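Local coordinates for protein MmeI (Methylophilus methylotrophus, PDB 5HR4) that is a Type IIL restriction-modification enzyme that binds DNA and probably transfers a methyl group from S-adenosyl-L-methionine to N6 of adenine, at residues Leu505-Ala508 against Ser509-Asp512; Leu719-Ala723 against Lys724-Gln728; Gly802-Glu806 against Ser807-Tyr811. All coordinates share one frame; numbering follows the deposited sequence.

Contact 1. Residues Leu505-Ala508 against Ser509-Asp512; sequences LKSA and SDLD. With nucleotides of chain C.
Ser507 and Asp510 meet through a backbone bond: Asp510 N donates to Ser507 O over 2.8 Å, with an N-H...O angle of 154°. One residue further on, Leu511 N turns to Ala508 O at 3.3 Å, a weak bond. The flanking side chains gather round the same two carbonyls. Asp510 CB lies 3.2 Å from Ser507 O, and CB, CG and CD1 of Leu511 line the approach to Ala508 O. Between the side chains of the first pair, Asp510 OD2 comes only within 3.8 Å of Ser507 CB, so the carboxylate looks elsewhere for its partners: OD1 is hydrogen-bonded outside the turn, and Lys487 and Lys629 form long, weak ion pairs with OD1 and OD2 respectively. The two bonds overlap the end of a type II beta turn from Leu505 to Ala508, in which Ser507 takes a positive phi of 60°, and they bend the chain into a short 3-10-like turn within the loop between helices 492-502 and 517-524 of the methyltransferase domain. DNA lies along one side of it. Lys506 sends CG anti to its own backbone N and then bends at chi2 (54°), which brings NZ to O3' of DA13 of chain C, a hydrogen bond of 3.1 Å to the sugar-phosphate backbone and not to a base. Ser509 OG stays 3.7 Å from OP1 of the same nucleotide, a packing distance. Elsewhere Ala508 and Leu511 settle on Phe502 of helix 492-502, while Ser507 and Asp510 touch Leu549 of helix 544-556. At the far end of the segment, Asp512 OD1 accepts from both Val485 N and Val514 N, and Asp512 N donates to Gln546 OE1.

Contact 2. Residues Leu719-Ala723 against Lys724-Gln728; sequences LKSSA and KPTRQ. With nucleotides of chain C.
Ala723 O is gripped by two backbone amides, Arg727 N at 3.2 Å and Thr726 N at 2.7 Å, the latter through a weak, bent bond. The Arg727 side chain returns to the chain just before this point. Bent at chi3 (-62°), it brings NH1 to Ser722 O at 2.9 Å and, more distantly, to Ser721 O, two weak bonds that both arrive near the guanidinium plane, while its CG and CD rest against Leu719 O. Ala723 is the N-cap residue of helix 724-729 in the target recognition domain, and ahead of it Ser721 OG accepts from Ala723 N at 3.2 Å to make an ST turn. The same hydroxyl donates to OP1 of DG10 of chain C, so it is held on both sides. Thr726 OG1, set beside its own backbone N (chi1 -52°), donates to OP2 of that phosphate at 2.7 Å, and the Thr726 methyl group CG2 packs on Ser721 CB. The phosphate thus lies beside the first turn of the helix, bound by two side-chain hydroxyls. Ser722 OG takes the next phosphate, donating to OP2 of DA11 of chain C over 2.8 Å. Beyond the phosphates the contacts reach the bases: Ala723 CB lies 3.4 Å from N7 of DA11, and Pro725 CG sits against O4 and the methyl C7 of DT12 of chain C, atoms on the major-groove edge.

Contact 3. Residues Gly802-Glu806 against Ser807-Tyr811; sequences GGRLE and SRYRY. With nucleotides of chain B; nucleotides of chain C.
Strands 803-805 and 808-810 run antiparallel, their axes approaching to 4.7 Å, and Glu806 and Ser807 turn the chain between them; the hydrogen-bonded pairs are Gly803 with Arg810 and Leu805 with Arg808. Arg804, in the non-hydrogen-bonded pair with Tyr809, bends at chi2 (-83°) so that NH1 donates to Ser807 O at 3.0 Å, close to the guanidinium plane. Tyr809 stands edge-on over the centre of this guanidinium, the two planes 87° apart, with its CD1 3.9 Å from Arg804 CZ. Arg799 O takes the bond from Arg804 NH2, and Arg757 O that from Tyr809 OH. An alanine in place of Arg804 would probably leave Ser807 O and Arg799 O without these donors and open a gap beside the Tyr809 ring edge. The Leu805, Arg808 and Arg810 side chains share the face of the hairpin turned to DNA. Glu806 OE1 is shared: it pairs with Arg808 NH2 in a salt bridge of 2.6 Å and accepts from N4 of DC8 of chain B at 2.8 Å. Arg808 NE donates to O6 of DG6 of chain C at 2.8 Å, and its NH1 is held by Glu755, which leaves the guanidinium little freedom to turn. Leu805 puts CD1 near the same guanine and CD2 near the cytosine. Arg810 is sandwiched, one guanidinium face over the Arg804-Leu805 peptide and the opposite face against the DC5 base of chain B, while NH1 donates to OP2 of DC5 at 2.9 Å. Gly803 CA lies beside that phosphate. Cytosine N4 and guanine O6 are major-groove atoms, and the arrangement is that of a beta hairpin of a target recognition domain reading base edges directly.

In the fold
Following the chain, the three contacts come in series, and none nests within or crosses another. Contact 1 shapes the loop between helices 492-502 and 517-524 of the methyltransferase domain. Contact 2 closes the short bend joining helix 705-719 to helix 724-729, and contact 3 is the hairpin after helix 792-801; its strand 808-810 also pairs with strand 752-753. These two belong to the target recognition domain, their centres about 28 Å apart. Contact 1 is centred about 19 Å from contact 3, yet hairpin residues Ser807 and Glu806 reach His581 and Asn539, tying the domains together. DNA joins all three: contacts 1 and 2 meet chain C, contact 3 both strands.

Contact 1. Residues Leu505-Ala508 against Ser509-Asp512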
loop_
_atom_site.group_PDB
_atom_site.type_symbol
_atom_site.label_atom_id
_atom_site.label_comp_id
_atom_site.label_asym_id
_atom_site.label_seq_id
_atom_site.Cartn_x
_atom_site.Cartn_y
_atom_site.Cartn_z
ATOM N N LEU A 505 -2.159 -24.124 -2.119
ATOM C CA LEU A 505 -2.429 -23.577 -3.446
ATOM C C LEU A 505 -1.134 -23.430 -4.245
ATOM O O LEU A 505 -0.051 -23.236 -3.683
ATOM C CB LEU A 505 -3.140 -22.224 -3.322
ATOM C CG LEU A 505 -3.393 -21.352 -4.566
ATOM C CD1 LEU A 505 -4.262 -22.039 -5.629
ATOM C CD2 LEU A 505 -4.006 -20.020 -4.156
ATOM N N LYS A 506 -1.252 -23.551 -5.569
ATOM C CA LYS A 506 -0.090 -23.463 -6.446
ATOM C C LYS A 506 0.359 -22.013 -6.579
ATOM O O LYS A 506 -0.461 -21.119 -6.791
ATOM C CB LYS A 506 -0.413 -24.042 -7.827
ATOM C CG LYS A 506 0.690 -23.839 -8.857
ATOM C CD LYS A 506 2.023 -24.377 -8.345
ATOM C CE LYS A 506 3.193 -23.821 -9.146
ATOM N NZ LYS A 506 4.400 -23.577 -8.292
ATOM N N SER A 507 1.662 -21.786 -6.448
ATOM C CA SER A 507 2.291 -20.476 -6.598
ATOM C C SER A 507 1.767 -19.437 -5.608
ATOM O O SER A 507 2.020 -18.240 -5.787
ATOM C CB SER A 507 2.146 -19.935 -8.032
ATOM O OG SER A 507 2.888 -20.702 -8.972
ATOM N N ALA A 508 1.061 -19.842 -4.553
ATOM C CA ALA A 508 0.560 -18.843 -3.613
ATOM C C ALA A 508 1.679 -18.035 -2.965
ATOM O O ALA A 508 1.405 -16.985 -2.376
ATOM C CB ALA A 508 -0.289 -19.508 -2.527
ATOM N N SER A 509 2.930 -18.494 -3.044
ATOM C CA SER A 509 4.018 -17.684 -2.508
ATOM C C SER A 509 4.213 -16.399 -3.306
ATOM O O SER A 509 4.756 -15.427 -2.766
ATOM C CB SER A 509 5.325 -18.488 -2.465
ATOM O OG SER A 509 5.584 -19.126 -3.701
ATOM N N ASP A 510 3.765 -16.366 -4.575
ATOM C CA ASP A 510 3.802 -15.185 -5.445
ATOM C C ASP A 510 2.795 -14.089 -5.049
ATOM O O ASP A 510 2.590 -13.183 -5.892
ATOM C CB ASP A 510 3.526 -15.584 -6.891
ATOM C CG ASP A 510 4.687 -16.298 -7.532
ATOM O OD1 ASP A 510 5.817 -16.130 -7.040
ATOM O OD2 ASP A 510 4.466 -17.020 -8.527
ATOM N N LEU A 511 2.160 -14.109 -3.879
ATOM C CA LEU A 511 1.226 -13.057 -3.518
ATOM C C LEU A 511 1.908 -12.008 -2.655
ATOM O O LEU A 511 2.884 -12.285 -1.959
ATOM C CB LEU A 511 0.016 -13.632 -2.774
ATOM C CG LEU A 511 -0.954 -14.360 -3.702
ATOM C CD1 LEU A 511 -2.008 -15.122 -2.930
ATOM C CD2 LEU A 511 -1.573 -13.335 -4.615
ATOM N N ASP A 512 1.388 -10.790 -2.715
ATOM C CA ASP A 512 1.779 -9.797 -1.732
ATOM C C ASP A 512 1.309 -10.267 -0.362
ATOM O O ASP A 512 0.324 -11.006 -0.243
ATOM C CB ASP A 512 1.179 -8.422 -2.075
ATOM C CG ASP A 512 1.919 -7.255 -1.391
ATOM O OD1 ASP A 512 1.763 -7.093 -0.155
ATOM O OD2 ASP A 512 2.645 -6.489 -2.087
ATOM P P DA C 13 7.871 -22.575 -5.203
ATOM O OP1 DA C 13 7.119 -22.446 -3.936
ATOM O OP2 DA C 13 9.006 -23.527 -5.301
ATOM O "O5'" DA C 13 6.841 -22.876 -6.388
ATOM C "C5'" DA C 13 6.894 -22.065 -7.585
ATOM C "C4'" DA C 13 7.567 -22.810 -8.741
ATOM O "O4'" DA C 13 8.748 -22.101 -9.213
ATOM C "C3'" DA C 13 8.112 -24.184 -8.411
ATOM O "O3'" DA C 13 7.053 -25.136 -8.308
ATOM C "C2'" DA C 13 8.998 -24.441 -9.634
ATOM C "C1'" DA C 13 9.546 -23.031 -9.951
ATOM N N9 DA C 13 10.986 -22.878 -9.633
ATOM C C8 DA C 13 11.601 -23.066 -8.419
ATOM N N7 DA C 13 12.914 -22.900 -8.452
ATOM C C5 DA C 13 13.180 -22.599 -9.777
ATOM C C6 DA C 13 14.383 -22.312 -10.466
ATOM N N6 DA C 13 15.587 -22.289 -9.876
ATOM N N1 DA C 13 14.302 -22.062 -11.798
ATOM C C2 DA C 13 13.099 -22.095 -12.384
ATOM N N3 DA C 13 11.899 -22.351 -11.840
ATOM C C4 DA C 13 12.010 -22.598 -10.524
#

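Contact 2. Residues Leu719-Ala723 against Lys724-Gln728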
loop_
_atom_site.group_PDB
_atom_site.type_symbol
_atom_site.label_atom_id
_atom_site.label_comp_id
_atom_site.label_asym_id
_atom_site.label_seq_id
_atom_site.Cartn_x
_atom_site.Cartn_y
_atom_site.Cartn_z
ATOM N N LEU A 719 29.188 -14.474 -4.953
ATOM C CA LEU A 719 29.240 -15.357 -3.781
ATOM C C LEU A 719 28.561 -14.729 -2.576
ATOM O O LEU A 719 27.904 -15.429 -1.799
ATOM C CB LEU A 719 30.674 -15.732 -3.418
ATOM C CG LEU A 719 31.457 -16.670 -4.329
ATOM C CD1 LEU A 719 32.907 -16.521 -3.944
ATOM C CD2 LEU A 719 30.977 -18.113 -4.210
ATOM N N LYS A 720 28.687 -13.410 -2.409
ATOM C CA LYS A 720 27.971 -12.732 -1.330
ATOM C C LYS A 720 26.447 -12.825 -1.463
ATOM O O LYS A 720 25.742 -12.385 -0.545
ATOM C CB LYS A 720 28.366 -11.248 -1.262
ATOM C CG LYS A 720 29.855 -10.946 -1.117
ATOM C CD LYS A 720 30.066 -9.508 -0.607
ATOM C CE LYS A 720 31.184 -8.766 -1.367
ATOM N NZ LYS A 720 30.686 -7.969 -2.556
ATOM N N SER A 721 25.917 -13.356 -2.567
ATOM C CA SER A 721 24.472 -13.312 -2.782
ATOM C C SER A 721 23.753 -14.112 -1.705
ATOM O O SER A 721 24.364 -14.864 -0.952
ATOM C CB SER A 721 24.098 -13.871 -4.151
ATOM O OG SER A 721 22.699 -13.763 -4.357
ATOM N N SER A 722 22.426 -13.955 -1.638
ATOM C CA SER A 722 21.644 -14.823 -0.764
ATOM C C SER A 722 20.829 -15.870 -1.512
ATOM O O SER A 722 20.326 -16.799 -0.873
ATOM C CB SER A 722 20.716 -14.010 0.143
ATOM O OG SER A 722 19.846 -13.185 -0.618
ATOM N N ALA A 723 20.702 -15.775 -2.835
ATOM C CA ALA A 723 19.964 -16.778 -3.592
ATOM C C ALA A 723 20.923 -17.872 -4.046
ATOM O O ALA A 723 21.873 -17.605 -4.797
ATOM C CB ALA A 723 19.251 -16.149 -4.785
ATOM N N LYS A 724 20.678 -19.100 -3.592
ATOM C CA LYS A 724 21.578 -20.200 -3.927
ATOM C C LYS A 724 21.902 -20.289 -5.416
ATOM O O LYS A 724 23.073 -20.548 -5.747
ATOM C CB LYS A 724 21.006 -21.536 -3.417
ATOM C CG LYS A 724 21.979 -22.705 -3.569
ATOM C CD LYS A 724 21.587 -23.897 -2.716
ATOM C CE LYS A 724 20.542 -24.759 -3.401
ATOM N NZ LYS A 724 20.078 -25.891 -2.534
ATOM N N PRO A 725 20.963 -20.096 -6.349
ATOM C CA PRO A 725 21.356 -20.135 -7.768
ATOM C C PRO A 725 22.339 -19.046 -8.145
ATOM O O PRO A 725 23.146 -19.241 -9.072
ATOM C CB PRO A 725 20.019 -19.971 -8.499
ATOM C CG PRO A 725 19.009 -20.525 -7.552
ATOM C CD PRO A 725 19.497 -20.107 -6.193
ATOM N N THR A 726 22.301 -17.898 -7.460
ATOM C CA THR A 726 23.265 -16.845 -7.766
ATOM C C THR A 726 24.666 -17.243 -7.301
ATOM O O THR A 726 25.626 -17.177 -8.084
ATOM C CB THR A 726 22.820 -15.518 -7.146
ATOM O OG1 THR A 726 21.466 -15.249 -7.522
ATOM C CG2 THR A 726 23.676 -14.387 -7.662
ATOM N N ARG A 727 24.794 -17.687 -6.036
ATOM C CA ARG A 727 26.047 -18.269 -5.545
ATOM C C ARG A 727 26.581 -19.331 -6.506
ATOM O O ARG A 727 27.721 -19.236 -6.977
ATOM C CB ARG A 727 25.849 -18.853 -4.139
ATOM C CG ARG A 727 25.603 -17.792 -3.059
ATOM C CD ARG A 727 25.767 -18.291 -1.618
ATOM N NE ARG A 727 24.811 -19.344 -1.269
ATOM C CZ ARG A 727 23.550 -19.140 -0.882
ATOM N NH1 ARG A 727 23.059 -17.904 -0.789
ATOM N NH2 ARG A 727 22.763 -20.173 -0.600
ATOM N N GLN A 728 25.748 -20.323 -6.849
ATOM C CA GLN A 728 26.124 -21.297 -7.872
ATOM C C GLN A 728 26.714 -20.631 -9.107
ATOM O O GLN A 728 27.718 -21.100 -9.647
ATOM C CB GLN A 728 24.920 -22.152 -8.265
ATOM C CG GLN A 728 24.489 -23.116 -7.168
ATOM C CD GLN A 728 23.402 -24.092 -7.599
ATOM O OE1 GLN A 728 22.741 -23.903 -8.623
ATOM N NE2 GLN A 728 23.209 -25.140 -6.810
ATOM P P DG C 10 20.603 -11.651 -6.255
ATOM O OP1 DG C 10 21.972 -11.447 -5.720
ATOM O OP2 DG C 10 20.445 -12.742 -7.242
ATOM O "O5'" DG C 10 19.509 -11.870 -5.105
ATOM C "C5'" DG C 10 18.887 -10.731 -4.476
ATOM C "C4'" DG C 10 17.466 -11.042 -3.994
ATOM O "O4'" DG C 10 16.531 -10.871 -5.085
ATOM C "C3'" DG C 10 17.224 -12.458 -3.474
ATOM O "O3'" DG C 10 16.191 -12.416 -2.537
ATOM C "C2'" DG C 10 16.778 -13.191 -4.730
ATOM C "C1'" DG C 10 15.929 -12.121 -5.399
ATOM N N9 DG C 10 15.850 -12.246 -6.849
ATOM C C8 DG C 10 16.880 -12.488 -7.714
ATOM N N7 DG C 10 16.510 -12.531 -8.967
ATOM C C5 DG C 10 15.141 -12.303 -8.925
ATOM C C6 DG C 10 14.194 -12.224 -9.980
ATOM O O6 DG C 10 14.398 -12.365 -11.207
ATOM N N1 DG C 10 12.892 -11.965 -9.490
ATOM C C2 DG C 10 12.576 -11.802 -8.154
ATOM N N2 DG C 10 11.302 -11.578 -7.868
ATOM N N3 DG C 10 13.457 -11.869 -7.168
ATOM C C4 DG C 10 14.718 -12.126 -7.625
ATOM P P DA C 11 16.099 -13.468 -1.327
ATOM O OP1 DA C 11 15.554 -12.658 -0.206
ATOM O OP2 DA C 11 17.350 -14.251 -1.167
ATOM O "O5'" DA C 11 14.976 -14.472 -1.815
ATOM C "C5'" DA C 11 13.653 -14.077 -1.734
ATOM C "C4'" DA C 11 12.857 -14.841 -2.733
ATOM O "O4'" DA C 11 13.505 -14.723 -4.007
ATOM C "C3'" DA C 11 12.770 -16.325 -2.440
ATOM O "O3'" DA C 11 11.453 -16.612 -1.970
ATOM C "C2'" DA C 11 13.111 -17.019 -3.791
ATOM C "C1'" DA C 11 13.231 -15.857 -4.776
ATOM N N9 DA C 11 14.303 -15.963 -5.775
ATOM C C8 DA C 11 15.634 -16.178 -5.558
ATOM N N7 DA C 11 16.364 -16.173 -6.655
ATOM C C5 DA C 11 15.445 -15.902 -7.663
ATOM C C6 DA C 11 15.564 -15.746 -9.074
ATOM N N6 DA C 11 16.719 -15.852 -9.758
ATOM N N1 DA C 11 14.439 -15.484 -9.754
ATOM C C2 DA C 11 13.294 -15.377 -9.094
ATOM N N3 DA C 11 13.054 -15.495 -7.802
ATOM C C4 DA C 11 14.176 -15.757 -7.131
ATOM P P DT C 12 11.033 -18.100 -1.561
ATOM O OP1 DT C 12 9.762 -18.022 -0.811
ATOM O OP2 DT C 12 12.239 -18.746 -0.972
ATOM O "O5'" DT C 12 10.700 -18.794 -2.961
ATOM C "C5'" DT C 12 9.549 -18.427 -3.639
ATOM C "C4'" DT C 12 9.513 -19.068 -5.002
ATOM O "O4'" DT C 12 10.649 -18.619 -5.780
ATOM C "C3'" DT C 12 9.581 -20.597 -4.993
ATOM O "O3'" DT C 12 8.408 -21.108 -5.573
ATOM C "C2'" DT C 12 10.823 -20.923 -5.849
ATOM C "C1'" DT C 12 10.989 -19.647 -6.662
ATOM N N1 DT C 12 12.372 -19.433 -7.169
ATOM C C2 DT C 12 12.556 -18.939 -8.443
ATOM O O2 DT C 12 11.641 -18.627 -9.180
ATOM N N3 DT C 12 13.861 -18.810 -8.823
ATOM C C4 DT C 12 14.979 -19.128 -8.083
ATOM O O4 DT C 12 16.111 -18.975 -8.509
ATOM C C5 DT C 12 14.721 -19.643 -6.771
ATOM C C7 DT C 12 15.864 -20.015 -5.875
ATOM C C6 DT C 12 13.439 -19.771 -6.380
#

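Contact 3. Residues Gly802-Glu806 against Ser807-Tyr811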
loop_
_atom_site.group_PDB
_atom_site.type_symbol
_atom_site.label_atom_id
_atom_site.label_comp_id
_atom_site.label_asym_id
_atom_site.label_seq_id
_atom_site.Cartn_x
_atom_site.Cartn_y
_atom_site.Cartn_z
ATOM N N GLY A 802 -1.888 -7.264 -18.085
ATOM C CA GLY A 802 -0.526 -7.153 -17.602
ATOM C C GLY A 802 -0.502 -6.695 -16.162
ATOM O O GLY A 802 -1.525 -6.542 -15.497
ATOM N N GLY A 803 0.707 -6.502 -15.650
ATOM C CA GLY A 803 0.911 -5.963 -14.329
ATOM C C GLY A 803 1.432 -4.545 -14.430
ATOM O O GLY A 803 1.512 -3.972 -15.519
ATOM N N ARG A 804 1.793 -3.979 -13.277
ATOM C CA ARG A 804 2.294 -2.616 -13.266
ATOM C C ARG A 804 3.320 -2.484 -12.163
ATOM O O ARG A 804 3.337 -3.260 -11.201
ATOM C CB ARG A 804 1.176 -1.574 -13.055
ATOM C CG ARG A 804 -0.022 -1.633 -13.985
ATOM C CD ARG A 804 0.244 -0.920 -15.285
ATOM N NE ARG A 804 -0.882 -1.011 -16.207
ATOM C CZ ARG A 804 -1.617 0.029 -16.598
ATOM N NH1 ARG A 804 -1.348 1.259 -16.159
ATOM N NH2 ARG A 804 -2.619 -0.163 -17.444
ATOM N N LEU A 805 4.189 -1.491 -12.350
ATOM C CA LEU A 805 5.099 -0.960 -11.337
ATOM C C LEU A 805 4.566 0.402 -10.910
ATOM O O LEU A 805 4.686 1.373 -11.666
ATOM C CB LEU A 805 6.515 -0.832 -11.892
ATOM C CG LEU A 805 7.690 -0.708 -10.912
ATOM C CD1 LEU A 805 8.987 -0.568 -11.705
ATOM C CD2 LEU A 805 7.550 0.447 -9.941
ATOM N N GLU A 806 4.056 0.495 -9.674
ATOM C CA GLU A 806 3.104 1.541 -9.314
ATOM C C GLU A 806 2.051 1.526 -10.410
ATOM O O GLU A 806 1.092 0.754 -10.346
ATOM C CB GLU A 806 3.750 2.934 -9.174
ATOM C CG GLU A 806 4.310 3.270 -7.777
ATOM C CD GLU A 806 4.704 4.758 -7.573
ATOM O OE1 GLU A 806 5.064 5.455 -8.561
ATOM O OE2 GLU A 806 4.664 5.221 -6.399
ATOM N N SER A 807 2.259 2.311 -11.463
ATOM C CA SER A 807 1.308 2.384 -12.556
ATOM C C SER A 807 1.936 2.282 -13.939
ATOM O O SER A 807 1.187 2.190 -14.918
ATOM C CB SER A 807 0.489 3.685 -12.455
ATOM O OG SER A 807 -0.608 3.544 -11.541
ATOM N N ARG A 808 3.270 2.288 -14.065
ATOM C CA ARG A 808 3.858 2.138 -15.392
ATOM C C ARG A 808 3.494 0.777 -15.963
ATOM O O ARG A 808 3.292 -0.191 -15.229
ATOM C CB ARG A 808 5.379 2.286 -15.371
ATOM C CG ARG A 808 5.916 3.046 -14.239
ATOM C CD ARG A 808 5.916 4.512 -14.441
ATOM N NE ARG A 808 5.980 5.097 -13.113
ATOM C CZ ARG A 808 4.906 5.331 -12.368
ATOM N NH1 ARG A 808 3.700 5.061 -12.863
ATOM N NH2 ARG A 808 5.033 5.851 -11.148
ATOM N N TYR A 809 3.367 0.715 -17.289
ATOM C CA TYR A 809 3.206 -0.573 -17.935
ATOM C C TYR A 809 4.334 -1.487 -17.476
ATOM O O TYR A 809 5.474 -1.048 -17.312
ATOM C CB TYR A 809 3.232 -0.423 -19.458
ATOM C CG TYR A 809 2.242 0.553 -20.029
ATOM C CD1 TYR A 809 1.022 0.784 -19.402
ATOM C CD2 TYR A 809 2.524 1.255 -21.199
ATOM C CE1 TYR A 809 0.111 1.682 -19.907
ATOM C CE2 TYR A 809 1.615 2.155 -21.720
ATOM C CZ TYR A 809 0.398 2.368 -21.072
ATOM O OH TYR A 809 -0.524 3.263 -21.580
ATOM N N ARG A 810 4.008 -2.752 -17.226
ATOM C CA ARG A 810 5.019 -3.797 -17.070
ATOM C C ARG A 810 4.640 -4.928 -18.006
ATOM O O ARG A 810 3.601 -5.565 -17.822
ATOM C CB ARG A 810 5.135 -4.315 -15.635
ATOM C CG ARG A 810 6.217 -5.378 -15.534
ATOM C CD ARG A 810 6.333 -6.022 -14.162
ATOM N NE ARG A 810 6.668 -5.042 -13.154
ATOM C CZ ARG A 810 5.925 -4.831 -12.079
ATOM N NH1 ARG A 810 4.839 -5.570 -11.896
ATOM N NH2 ARG A 810 6.277 -3.910 -11.181
ATOM N N TYR A 811 5.471 -5.176 -19.004
ATOM C CA TYR A 811 5.152 -6.234 -19.935
ATOM C C TYR A 811 5.625 -7.556 -19.367
ATOM O O TYR A 811 6.522 -7.605 -18.524
ATOM C CB TYR A 811 5.805 -5.968 -21.294
ATOM C CG TYR A 811 5.150 -6.734 -22.415
ATOM C CD1 TYR A 811 5.516 -8.040 -22.686
ATOM C CD2 TYR A 811 4.151 -6.154 -23.202
ATOM C CE1 TYR A 811 4.909 -8.757 -23.707
ATOM C CE2 TYR A 811 3.528 -6.869 -24.229
ATOM C CZ TYR A 811 3.914 -8.167 -24.474
ATOM O OH TYR A 811 3.323 -8.905 -25.470
ATOM P P DC B 5 3.650 -8.854 -12.197
ATOM O OP1 DC B 5 2.250 -9.088 -11.758
ATOM O OP2 DC B 5 4.000 -7.942 -13.300
ATOM O "O5'" DC B 5 4.447 -8.288 -10.946
ATOM C "C5'" DC B 5 4.457 -8.990 -9.741
ATOM C "C4'" DC B 5 5.665 -8.565 -8.948
ATOM O "O4'" DC B 5 6.852 -8.895 -9.673
ATOM C "C3'" DC B 5 5.791 -7.071 -8.763
ATOM O "O3'" DC B 5 5.000 -6.673 -7.681
ATOM C "C2'" DC B 5 7.290 -6.892 -8.476
ATOM C "C1'" DC B 5 7.908 -8.146 -9.112
ATOM N N1 DC B 5 8.874 -7.879 -10.168
ATOM C C2 DC B 5 10.210 -8.226 -9.964
ATOM O O2 DC B 5 10.536 -8.706 -8.880
ATOM N N3 DC B 5 11.109 -8.005 -10.952
ATOM C C4 DC B 5 10.697 -7.469 -12.109
ATOM N N4 DC B 5 11.607 -7.265 -13.074
ATOM C C5 DC B 5 9.328 -7.118 -12.328
ATOM C C6 DC B 5 8.462 -7.350 -11.342
ATOM P P DC B 8 8.499 2.177 -0.377
ATOM O OP1 DC B 8 9.281 1.662 0.757
ATOM O OP2 DC B 8 8.172 3.619 -0.384
ATOM O "O5'" DC B 8 9.230 1.832 -1.754
ATOM C "C5'" DC B 8 9.048 0.568 -2.383
ATOM C "C4'" DC B 8 10.208 0.283 -3.317
ATOM O "O4'" DC B 8 9.807 0.497 -4.706
ATOM C "C3'" DC B 8 11.435 1.159 -3.094
ATOM O "O3'" DC B 8 12.606 0.383 -3.331
ATOM C "C2'" DC B 8 11.254 2.251 -4.152
ATOM C "C1'" DC B 8 10.656 1.450 -5.309
ATOM N N1 DC B 8 9.823 2.268 -6.266
ATOM C C2 DC B 8 10.215 2.413 -7.608
ATOM O O2 DC B 8 11.244 1.875 -7.998
ATOM N N3 DC B 8 9.447 3.141 -8.444
ATOM C C4 DC B 8 8.328 3.712 -7.995
ATOM N N4 DC B 8 7.599 4.415 -8.856
ATOM C C5 DC B 8 7.904 3.575 -6.636
ATOM C C6 DC B 8 8.673 2.852 -5.817
ATOM P P DG C 6 10.686 5.447 -19.523
ATOM O OP1 DG C 6 11.661 6.413 -20.080
ATOM O OP2 DG C 6 9.438 5.109 -20.266
ATOM O "O5'" DG C 6 11.323 4.023 -19.102
ATOM C "C5'" DG C 6 12.671 3.756 -19.260
ATOM C "C4'" DG C 6 13.269 3.161 -17.992
ATOM O "O4'" DG C 6 12.701 3.749 -16.811
ATOM C "C3'" DG C 6 13.165 1.647 -17.820
ATOM O "O3'" DG C 6 14.429 1.221 -17.464
ATOM C "C2'" DG C 6 12.204 1.479 -16.653
ATOM C "C1'" DG C 6 12.472 2.742 -15.851
ATOM N N9 DG C 6 11.326 3.182 -15.080
ATOM C C8 DG C 6 10.227 3.836 -15.584
ATOM N N7 DG C 6 9.351 4.138 -14.680
ATOM C C5 DG C 6 9.897 3.661 -13.495
ATOM C C6 DG C 6 9.390 3.716 -12.183
ATOM O O6 DG C 6 8.326 4.201 -11.799
ATOM N N1 DG C 6 10.246 3.120 -11.269
ATOM C C2 DG C 6 11.456 2.547 -11.581
ATOM N N2 DG C 6 12.143 2.030 -10.554
ATOM N N3 DG C 6 11.954 2.492 -12.817
ATOM C C4 DG C 6 11.117 3.064 -13.722
#